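Local coordinates for glucose-binding protein (Thermus thermophilus HB27, PDB 2B3F), which binds galactose or glucose between its two domains and probably delivers the sugar to a binding-protein-dependent transport system, at residues 59-64 against 286-291; 116-121 against 271-276; 172-177 against 345-350. All blocks are in the same frame, centred on the assembly; numbering follows the deposited sequence.

Interaction 1 (59-64 against 286-291)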
loop_
_atom_site.group_PDB
_atom_site.type_symbol
_atom_site.label_atom_id
_atom_site.label_comp_id
_atom_site.label_asym_id
_atom_site.label_seq_id
_atom_site.Cartn_x
_atom_site.Cartn_y
_atom_site.Cartn_z
ATOM N N PRO A 59 -3.076 23.870 -6.128
ATOM C CA PRO A 59 -2.958 22.454 -6.459
ATOM C C PRO A 59 -1.788 22.146 -7.386
ATOM O O PRO A 59 -1.457 22.963 -8.263
ATOM C CB PRO A 59 -4.267 22.152 -7.208
ATOM C CG PRO A 59 -4.698 23.441 -7.744
ATOM C CD PRO A 59 -4.288 24.466 -6.717
ATOM N N PRO A 60 -1.177 20.964 -7.223
ATOM C CA PRO A 60 -0.227 20.532 -8.221
ATOM C C PRO A 60 -1.021 20.121 -9.467
ATOM O O PRO A 60 -2.245 20.079 -9.424
ATOM C CB PRO A 60 0.449 19.326 -7.562
ATOM C CG PRO A 60 -0.592 18.772 -6.692
ATOM C CD PRO A 60 -1.371 19.939 -6.177
ATOM N N ASP A 61 -0.343 19.827 -10.568
ATOM C CA ASP A 61 -1.062 19.414 -11.781
ATOM C C ASP A 61 -1.739 18.053 -11.629
ATOM O O ASP A 61 -2.769 17.787 -12.232
ATOM C CB ASP A 61 -0.134 19.440 -12.984
ATOM C CG ASP A 61 0.281 20.850 -13.339
ATOM O OD1 ASP A 61 -0.568 21.756 -13.178
ATOM O OD2 ASP A 61 1.448 21.054 -13.741
ATOM N N THR A 62 -1.143 17.198 -10.805
ATOM C CA THR A 62 -1.672 15.880 -10.519
ATOM C C THR A 62 -0.954 15.387 -9.263
ATOM O O THR A 62 0.178 15.822 -8.967
ATOM C CB THR A 62 -1.450 14.902 -11.698
ATOM O OG1 THR A 62 -2.135 13.667 -11.454
ATOM C CG2 THR A 62 0.049 14.642 -11.957
ATOM N N PHE A 63 -1.620 14.514 -8.516
ATOM C CA PHE A 63 -1.003 13.981 -7.293
ATOM C C PHE A 63 -1.305 12.502 -7.101
ATOM O O PHE A 63 -2.397 11.990 -7.436
ATOM C CB PHE A 63 -1.385 14.797 -6.060
ATOM C CG PHE A 63 -2.862 14.830 -5.766
ATOM C CD1 PHE A 63 -3.490 13.798 -5.071
ATOM C CD2 PHE A 63 -3.613 15.943 -6.126
ATOM C CE1 PHE A 63 -4.853 13.849 -4.783
ATOM C CE2 PHE A 63 -4.966 16.008 -5.832
ATOM C CZ PHE A 63 -5.593 14.966 -5.152
ATOM N N GLN A 64 -0.308 11.803 -6.587
ATOM C CA GLN A 64 -0.465 10.416 -6.208
ATOM C C GLN A 64 -1.545 10.283 -5.131
ATOM O O GLN A 64 -1.550 10.998 -4.123
ATOM C CB GLN A 64 0.858 9.882 -5.664
ATOM C CG GLN A 64 0.832 8.439 -5.282
ATOM C CD GLN A 64 2.130 7.983 -4.575
ATOM O OE1 GLN A 64 3.093 8.735 -4.511
ATOM N NE2 GLN A 64 2.132 6.762 -4.071
ATOM N N ALA A 286 -5.709 23.246 -11.804
ATOM C CA ALA A 286 -4.363 22.892 -12.231
ATOM C C ALA A 286 -3.835 23.933 -13.226
ATOM O O ALA A 286 -4.550 24.340 -14.140
ATOM C CB ALA A 286 -4.350 21.545 -12.855
ATOM N N LYS A 287 -2.603 24.374 -13.023
ATOM C CA LYS A 287 -2.019 25.378 -13.895
ATOM C C LYS A 287 -1.724 24.826 -15.290
ATOM O O LYS A 287 -1.786 25.578 -16.272
ATOM C CB LYS A 287 -0.765 25.991 -13.257
ATOM C CG LYS A 287 -1.071 26.893 -12.068
ATOM C CD LYS A 287 0.196 27.442 -11.487
ATOM C CE LYS A 287 -0.049 28.324 -10.281
ATOM N NZ LYS A 287 1.256 28.637 -9.611
ATOM N N ASN A 288 -1.418 23.534 -15.387
ATOM C CA ASN A 288 -1.031 22.891 -16.654
ATOM C C ASN A 288 -1.956 21.717 -16.960
ATOM O O ASN A 288 -1.558 20.565 -16.984
ATOM C CB ASN A 288 0.441 22.477 -16.634
ATOM C CG ASN A 288 1.361 23.610 -16.172
ATOM O OD1 ASN A 288 1.532 24.611 -16.875
ATOM N ND2 ASN A 288 1.936 23.470 -14.977
ATOM N N ARG A 289 -3.203 22.062 -17.244
ATOM C CA ARG A 289 -4.291 21.095 -17.351
ATOM C C ARG A 289 -4.066 20.093 -18.474
ATOM O O ARG A 289 -4.193 18.898 -18.271
ATOM C CB ARG A 289 -5.614 21.817 -17.581
ATOM C CG ARG A 289 -6.808 20.901 -17.583
ATOM C CD ARG A 289 -8.112 21.691 -17.642
ATOM N NE ARG A 289 -9.282 20.815 -17.635
ATOM C CZ ARG A 289 -9.798 20.214 -18.704
ATOM N NH1 ARG A 289 -9.286 20.402 -19.918
ATOM N NH2 ARG A 289 -10.853 19.422 -18.572
ATOM N N GLN A 290 -3.753 20.569 -19.683
ATOM C CA GLN A 290 -3.557 19.632 -20.795
ATOM C C GLN A 290 -2.364 18.704 -20.590
ATOM O O GLN A 290 -2.423 17.522 -20.906
ATOM C CB GLN A 290 -3.419 20.360 -22.138
ATOM C CG GLN A 290 -3.418 19.407 -23.326
ATOM C CD GLN A 290 -4.694 18.573 -23.421
ATOM O OE1 GLN A 290 -5.805 19.096 -23.262
ATOM N NE2 GLN A 290 -4.539 17.267 -23.683
ATOM N N ASN A 291 -1.267 19.253 -20.083
ATOM C CA ASN A 291 -0.079 18.437 -19.846
ATOM C C ASN A 291 -0.402 17.354 -18.809
ATOM O O ASN A 291 0.065 16.221 -18.917
ATOM C CB ASN A 291 1.095 19.297 -19.393
ATOM C CG ASN A 291 1.645 20.193 -20.510
ATOM O OD1 ASN A 291 2.291 21.218 -20.255
ATOM N ND2 ASN A 291 1.406 19.790 -21.743
HETATM O O HOH W 1 -0.867 23.282 -10.957
#
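The carboxylate of Asp61 and the side-chain amide of Asn288 stand with their planes 77° apart; Asp61 OD2 lies in the amide plane and accepts from ND2 with its syn lone pair. That bond, Asn288 ND2 to Asp61 OD2, is 2.8 Å long and nearly straight at 170°. The second oxygen is approached from above the carboxylate plane, by the backbone: Asn288 N lies 3.0 Å from Asp61 OD1. A water adds to the grip, donating hydrogen bonds to Asp61 OD1 (2.7 Å from the water oxygen) and to Pro59 O while accepting from Lys287 N. The methyl of Ala286 packs beside the acid, its CB 3.8 Å from Asp61 OD1. Since Asp61 OD2 also takes the backbone N-H of Glu4, the carboxylate is held from several directions; an alanine here would probably loosen the hold on the loop 286-288, since the bonds from Asn288 N and ND2 would be lost. Asn288 occupies the N-cap position of helix 289-299 without a side-chain capping bond. In this periplasmic-binding-protein fold, a buried acid just before strand 62-66 thus takes N-H groups from the loop that leads into helix 289-299.

Interaction 2 (116-121 against 271-276); sequences VNIHRS and GVFMML. With GAL (beta-D-galactopyranose), chain G.
Residues 119-120 pair antiparallel with 275-276 in the mixed sheet of the periplasmic-binding-protein fold: His119 and Leu276 form a hydrogen-bonded pair through two N-H...O bonds of 3.0 Å (His119 N to Leu276 O, Leu276 N to His119 O), and Arg120 and Met275 the adjoining non-hydrogen-bonded pair. Beyond them Ser121 N sits nearly on the C=O axis of Met274, 2.8 Å from its O, in a hydrogen bond. Arg120 runs extended from CG to NE across the face of the Phe273 ring. Its CD sits over the ring centre, 3.9 Å from the centroid, in a CH-pi contact, and the guanidinium plane is tilted only 13° from that of the ring. Past the ring, Arg120 NH2 reaches Val272 O at 2.9 Å, a bent bond (135°), and shares a water with Gly271 N; NH1 forms a salt bridge with Asp336. Ile118 CG2 meets the same ring at CE2 and CZ, while its CD1 touches Met275 CE. His119 and Leu276 line the galactose pocket: Leu276, with CG in the crowded position (chi1 56°), packs CG 3.6 Å from His119 CB and brings CD1 to 3.2 Å from galactose O2. The imidazole of His119 is fixed by Asp243 and Lys312, and Lys312 itself bonds the sugar. Strand 341-344 lines the 272-275 side chains through Ile342 and Val343, and helix 166-190 covers Val272 and Met274 with Leu178.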
loop_
_atom_site.group_PDB
_atom_site.type_symbol
_atom_site.label_atom_id
_atom_site.label_comp_id
_atom_site.label_asym_id
_atom_site.label_seq_id
_atom_site.Cartn_x
_atom_site.Cartn_y
_atom_site.Cartn_z
ATOM N N VAL A 116 -2.547 3.347 -11.754
ATOM C CA VAL A 116 -1.311 3.004 -12.444
ATOM C C VAL A 116 -0.814 1.605 -12.122
ATOM O O VAL A 116 -0.001 1.052 -12.848
ATOM C CB VAL A 116 -0.209 4.060 -12.215
ATOM C CG1 VAL A 116 0.267 4.085 -10.779
ATOM C CG2 VAL A 116 0.984 3.811 -13.175
ATOM N N ASN A 117 -1.293 1.036 -11.019
ATOM C CA ASN A 117 -0.782 -0.215 -10.527
ATOM C C ASN A 117 -1.749 -0.903 -9.573
ATOM O O ASN A 117 -2.843 -0.393 -9.265
ATOM C CB ASN A 117 0.583 0.008 -9.834
ATOM C CG ASN A 117 0.472 0.818 -8.544
ATOM O OD1 ASN A 117 -0.612 1.109 -8.073
ATOM N ND2 ASN A 117 1.624 1.171 -7.963
ATOM N N ILE A 118 -1.323 -2.069 -9.135
ATOM C CA ILE A 118 -1.895 -2.769 -7.996
ATOM C C ILE A 118 -0.711 -3.207 -7.121
ATOM O O ILE A 118 0.200 -3.893 -7.581
ATOM C CB ILE A 118 -2.696 -4.028 -8.414
ATOM C CG1 ILE A 118 -3.884 -3.657 -9.316
ATOM C CG2 ILE A 118 -3.155 -4.809 -7.209
ATOM C CD1 ILE A 118 -5.011 -2.922 -8.652
ATOM N N HIS A 119 -0.712 -2.775 -5.856
ATOM C CA HIS A 119 0.185 -3.343 -4.860
ATOM C C HIS A 119 -0.599 -4.289 -3.936
ATOM O O HIS A 119 -1.819 -4.156 -3.745
ATOM C CB HIS A 119 0.860 -2.258 -3.990
ATOM C CG HIS A 119 2.132 -1.666 -4.547
ATOM N ND1 HIS A 119 3.291 -2.388 -4.723
ATOM C CD2 HIS A 119 2.434 -0.386 -4.883
ATOM C CE1 HIS A 119 4.247 -1.576 -5.154
ATOM N NE2 HIS A 119 3.749 -0.358 -5.263
ATOM N N ARG A 120 0.131 -5.223 -3.348
ATOM C CA ARG A 120 -0.384 -6.143 -2.346
ATOM C C ARG A 120 0.222 -5.778 -0.989
ATOM O O ARG A 120 1.450 -5.618 -0.881
ATOM C CB ARG A 120 0.046 -7.560 -2.679
ATOM C CG ARG A 120 -0.602 -8.591 -1.802
ATOM C CD ARG A 120 -0.316 -9.979 -2.298
ATOM N NE ARG A 120 -1.051 -10.971 -1.543
ATOM C CZ ARG A 120 -1.075 -12.260 -1.856
ATOM N NH1 ARG A 120 -0.397 -12.692 -2.892
ATOM N NH2 ARG A 120 -1.791 -13.107 -1.147
ATOM N N SER A 121 -0.636 -5.690 0.018
ATOM C CA SER A 121 -0.222 -5.351 1.364
ATOM C C SER A 121 0.296 -6.572 2.140
ATOM O O SER A 121 1.315 -6.475 2.845
ATOM C CB SER A 121 -1.380 -4.707 2.131
ATOM O OG SER A 121 -1.017 -4.512 3.494
ATOM N N GLY A 271 -4.586 -17.127 -0.009
ATOM C CA GLY A 271 -5.775 -17.106 -0.839
ATOM C C GLY A 271 -6.521 -15.784 -0.860
ATOM O O GLY A 271 -7.528 -15.644 -1.567
ATOM N N VAL A 272 -6.027 -14.813 -0.083
ATOM C CA VAL A 272 -6.632 -13.489 -0.017
ATOM C C VAL A 272 -5.552 -12.483 -0.385
ATOM O O VAL A 272 -4.414 -12.572 0.090
ATOM C CB VAL A 272 -7.186 -13.153 1.381
ATOM C CG1 VAL A 272 -7.893 -11.784 1.371
ATOM C CG2 VAL A 272 -8.136 -14.237 1.857
ATOM N N PHE A 273 -5.925 -11.538 -1.249
ATOM C CA PHE A 273 -5.006 -10.529 -1.776
ATOM C C PHE A 273 -5.551 -9.221 -1.238
ATOM O O PHE A 273 -6.632 -8.776 -1.623
ATOM C CB PHE A 273 -5.029 -10.607 -3.309
ATOM C CG PHE A 273 -4.007 -9.751 -4.028
ATOM C CD1 PHE A 273 -3.112 -10.335 -4.913
ATOM C CD2 PHE A 273 -4.017 -8.366 -3.932
ATOM C CE1 PHE A 273 -2.200 -9.574 -5.649
ATOM C CE2 PHE A 273 -3.102 -7.589 -4.671
ATOM C CZ PHE A 273 -2.195 -8.195 -5.531
ATOM N N MET A 274 -4.825 -8.621 -0.293
ATOM C CA MET A 274 -5.216 -7.323 0.248
ATOM C C MET A 274 -4.570 -6.257 -0.625
ATOM O O MET A 274 -3.347 -6.073 -0.601
ATOM C CB MET A 274 -4.771 -7.154 1.715
ATOM C CG MET A 274 -5.171 -5.806 2.257
ATOM S SD MET A 274 -4.723 -5.574 4.004
ATOM C CE MET A 274 -6.045 -6.397 4.804
ATOM N N MET A 275 -5.394 -5.588 -1.423
ATOM C CA MET A 275 -4.879 -4.705 -2.460
ATOM C C MET A 275 -4.892 -3.245 -2.058
ATOM O O MET A 275 -5.575 -2.836 -1.105
ATOM C CB MET A 275 -5.680 -4.872 -3.772
ATOM C CG MET A 275 -7.124 -4.460 -3.680
ATOM S SD MET A 275 -7.479 -2.683 -3.806
ATOM C CE MET A 275 -7.023 -2.319 -5.516
ATOM N N LEU A 276 -4.120 -2.469 -2.813
ATOM C CA LEU A 276 -4.199 -1.020 -2.859
ATOM C C LEU A 276 -3.803 -0.623 -4.280
ATOM O O LEU A 276 -3.232 -1.444 -5.018
ATOM C CB LEU A 276 -3.230 -0.377 -1.834
ATOM C CG LEU A 276 -1.769 -0.795 -1.995
ATOM C CD1 LEU A 276 -0.850 0.401 -2.155
ATOM C CD2 LEU A 276 -1.297 -1.763 -0.893
HETATM C C1 GAL G . 2.092 3.078 -0.312
HETATM C C2 GAL G . 2.115 3.422 -1.808
HETATM C C3 GAL G . 3.261 2.730 -2.533
HETATM C C4 GAL G . 4.594 2.980 -1.824
HETATM C C5 GAL G . 4.411 2.699 -0.313
HETATM C C6 GAL G . 5.671 2.928 0.538
HETATM O O1 GAL G . 1.080 3.772 0.352
HETATM O O2 GAL G . 0.842 3.086 -2.384
HETATM O O3 GAL G . 3.342 3.196 -3.872
HETATM O O4 GAL G . 4.968 4.306 -2.088
HETATM O O5 GAL G . 3.359 3.455 0.237
HETATM O O6 GAL G . 5.941 4.292 0.660
HETATM O O HOH W 2 -2.552 -15.934 -1.673
#

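Interaction 3 (172-177 against 345-350). With GAL (beta-D-galactopyranose), chain G.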
loop_
_atom_site.group_PDB
_atom_site.type_symbol
_atom_site.label_atom_id
_atom_site.label_comp_id
_atom_site.label_asym_id
_atom_site.label_seq_id
_atom_site.Cartn_x
_atom_site.Cartn_y
_atom_site.Cartn_z
ATOM N N LEU A 172 1.554 -4.025 9.531
ATOM C CA LEU A 172 1.553 -5.349 10.135
ATOM C C LEU A 172 0.173 -5.701 10.712
ATOM O O LEU A 172 -0.337 -6.806 10.495
ATOM C CB LEU A 172 2.578 -5.381 11.250
ATOM C CG LEU A 172 2.622 -6.632 12.090
ATOM C CD1 LEU A 172 2.954 -7.871 11.253
ATOM C CD2 LEU A 172 3.684 -6.370 13.188
ATOM N N TRP A 173 -0.434 -4.753 11.420
ATOM C CA TRP A 173 -1.738 -4.957 12.041
ATOM C C TRP A 173 -2.809 -5.368 11.013
ATOM O O TRP A 173 -3.582 -6.262 11.277
ATOM C CB TRP A 173 -2.216 -3.710 12.784
ATOM C CG TRP A 173 -3.528 -3.899 13.506
ATOM C CD1 TRP A 173 -3.709 -4.348 14.795
ATOM C CD2 TRP A 173 -4.855 -3.655 12.990
ATOM N NE1 TRP A 173 -5.044 -4.397 15.102
ATOM C CE2 TRP A 173 -5.776 -3.974 14.025
ATOM C CE3 TRP A 173 -5.350 -3.199 11.764
ATOM C CZ2 TRP A 173 -7.161 -3.840 13.865
ATOM C CZ3 TRP A 173 -6.718 -3.070 11.602
ATOM C CH2 TRP A 173 -7.615 -3.398 12.651
ATOM N N GLU A 174 -2.825 -4.755 9.830
ATOM C CA GLU A 174 -3.915 -5.095 8.881
ATOM C C GLU A 174 -3.782 -6.536 8.381
ATOM O O GLU A 174 -4.785 -7.201 8.128
ATOM C CB GLU A 174 -4.100 -4.076 7.761
ATOM C CG GLU A 174 -3.000 -3.921 6.742
ATOM C CD GLU A 174 -3.332 -2.831 5.712
ATOM O OE1 GLU A 174 -4.238 -1.995 5.984
ATOM O OE2 GLU A 174 -2.670 -2.803 4.656
ATOM N N SER A 175 -2.557 -7.036 8.270
ATOM C CA SER A 175 -2.353 -8.471 7.964
ATOM C C SER A 175 -2.855 -9.360 9.104
ATOM O O SER A 175 -3.562 -10.347 8.882
ATOM C CB SER A 175 -0.902 -8.797 7.672
ATOM O OG SER A 175 -0.585 -8.613 6.303
ATOM N N VAL A 176 -2.477 -9.016 10.333
ATOM C CA VAL A 176 -2.944 -9.765 11.498
ATOM C C VAL A 176 -4.470 -9.763 11.578
ATOM O O VAL A 176 -5.081 -10.825 11.756
ATOM C CB VAL A 176 -2.310 -9.229 12.818
ATOM C CG1 VAL A 176 -2.957 -9.871 14.044
ATOM C CG2 VAL A 176 -0.804 -9.444 12.820
ATOM N N ALA A 177 -5.092 -8.589 11.448
ATOM C CA ALA A 177 -6.543 -8.463 11.488
ATOM C C ALA A 177 -7.236 -9.297 10.399
ATOM O O ALA A 177 -8.260 -9.961 10.656
ATOM C CB ALA A 177 -6.946 -6.999 11.371
ATOM N N SER A 345 -6.846 -2.638 1.481
ATOM C CA SER A 345 -6.019 -2.109 2.571
ATOM C C SER A 345 -6.636 -0.929 3.301
ATOM O O SER A 345 -7.230 -0.043 2.690
ATOM C CB SER A 345 -4.663 -1.684 2.000
ATOM O OG SER A 345 -3.833 -1.079 2.985
ATOM N N LEU A 346 -6.443 -0.909 4.626
ATOM C CA LEU A 346 -6.705 0.271 5.454
ATOM C C LEU A 346 -5.575 1.291 5.358
ATOM O O LEU A 346 -5.797 2.488 5.138
ATOM C CB LEU A 346 -6.832 -0.153 6.934
ATOM C CG LEU A 346 -6.721 0.939 8.005
ATOM C CD1 LEU A 346 -7.837 1.958 7.847
ATOM C CD2 LEU A 346 -6.759 0.306 9.390
ATOM N N VAL A 347 -4.349 0.826 5.588
ATOM C CA VAL A 347 -3.236 1.747 5.721
ATOM C C VAL A 347 -2.949 2.456 4.398
ATOM O O VAL A 347 -2.440 3.585 4.365
ATOM C CB VAL A 347 -2.003 0.998 6.276
ATOM C CG1 VAL A 347 -0.800 1.906 6.363
ATOM C CG2 VAL A 347 -2.365 0.403 7.638
ATOM N N HIS A 348 -3.346 1.804 3.308
ATOM C CA HIS A 348 -3.063 2.310 1.966
ATOM C C HIS A 348 -4.355 2.693 1.206
ATOM O O HIS A 348 -4.399 2.601 -0.021
ATOM C CB HIS A 348 -2.173 1.329 1.228
ATOM C CG HIS A 348 -0.928 1.005 2.005
ATOM N ND1 HIS A 348 0.132 1.879 2.089
ATOM C CD2 HIS A 348 -0.628 -0.048 2.795
ATOM C CE1 HIS A 348 1.048 1.362 2.894
ATOM N NE2 HIS A 348 0.609 0.198 3.344
ATOM N N GLY A 349 -5.369 3.123 1.959
ATOM C CA GLY A 349 -6.412 4.001 1.428
ATOM C C GLY A 349 -7.632 3.416 0.757
ATOM O O GLY A 349 -8.507 4.172 0.320
ATOM N N ALA A 350 -7.716 2.096 0.670
ATOM C CA ALA A 350 -8.826 1.503 -0.070
ATOM C C ALA A 350 -10.150 1.567 0.691
ATOM O O ALA A 350 -11.187 1.950 0.088
ATOM C CB ALA A 350 -8.512 0.097 -0.475
HETATM C C1 GAL G . 2.092 3.078 -0.312
HETATM C C2 GAL G . 2.115 3.422 -1.808
HETATM C C3 GAL G . 3.261 2.730 -2.533
HETATM C C4 GAL G . 4.594 2.980 -1.824
HETATM C C5 GAL G . 4.411 2.699 -0.313
HETATM C C6 GAL G . 5.671 2.928 0.538
HETATM O O1 GAL G . 1.080 3.772 0.352
HETATM O O2 GAL G . 0.842 3.086 -2.384
HETATM O O3 GAL G . 3.342 3.196 -3.872
HETATM O O4 GAL G . 4.968 4.306 -2.088
HETATM O O5 GAL G . 3.359 3.455 0.237
HETATM O O6 GAL G . 5.941 4.292 0.660
#
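Hydrogen bonds carry most of this contact, and they converge on the carboxylate of Glu174. Its CG takes the crowded position between backbone N and carbonyl carbon (chi1 67°), and the chain then extends straight from the helix to the turn at 346-349. Glu174 OE1 receives two backbone N-H groups: Val347 N at 2.9 Å along a straight path (169°), from above the carboxylate plane, and Leu346 N at 2.8 Å in a weak, bent bond. Ser345 OG donates to the syn lone pair of Glu174 OE2 at 2.7 Å. The same hydroxyl accepts from His348 N, an ST motif that braces the type I turn. Ser121 OG also bonds Glu174 OE2, so this buried acid is well satisfied, and the surrounding donors would probably favour its ionised form. Apolar contact is slighter: Leu346 CD2 lies 4.0 Å from Trp173 CZ3. The ligand contact belongs to His348, whose ND1 is hydrogen-bonded to galactose O1 at 2.7 Å, at the ring's edge; His171 holds NE2. Glu174 is thus a second-shell residue, fixing the turn that presents His348 to the sugar. Helix 166-190 here meets the loop after strand 341-344, with helix 354-370 closing over Trp173 and Leu346 through Phe360.

From the N terminus, the first segment reached is 59-64, whose loop is closed only at 286-291, more than two hundred residues later. Within that span lies the whole of interaction 2, which brings 116-121 back to 271-276. Interaction 3 begins inside both of these loops, at 172-177, but closes beyond them at 345-350, so it crosses interactions 1 and 2. Interaction 1, centred 27 Å from interaction 2, joins the start of strand 62-66 to that of helix 289-299, and its Gln64 still reaches the galactose pocket. Interactions 2 and 3 touch directly: Met275 O is hydrogen-bonded to Ser345 N, and each brings residues to that pocket, tying the central strands to helix 166-190.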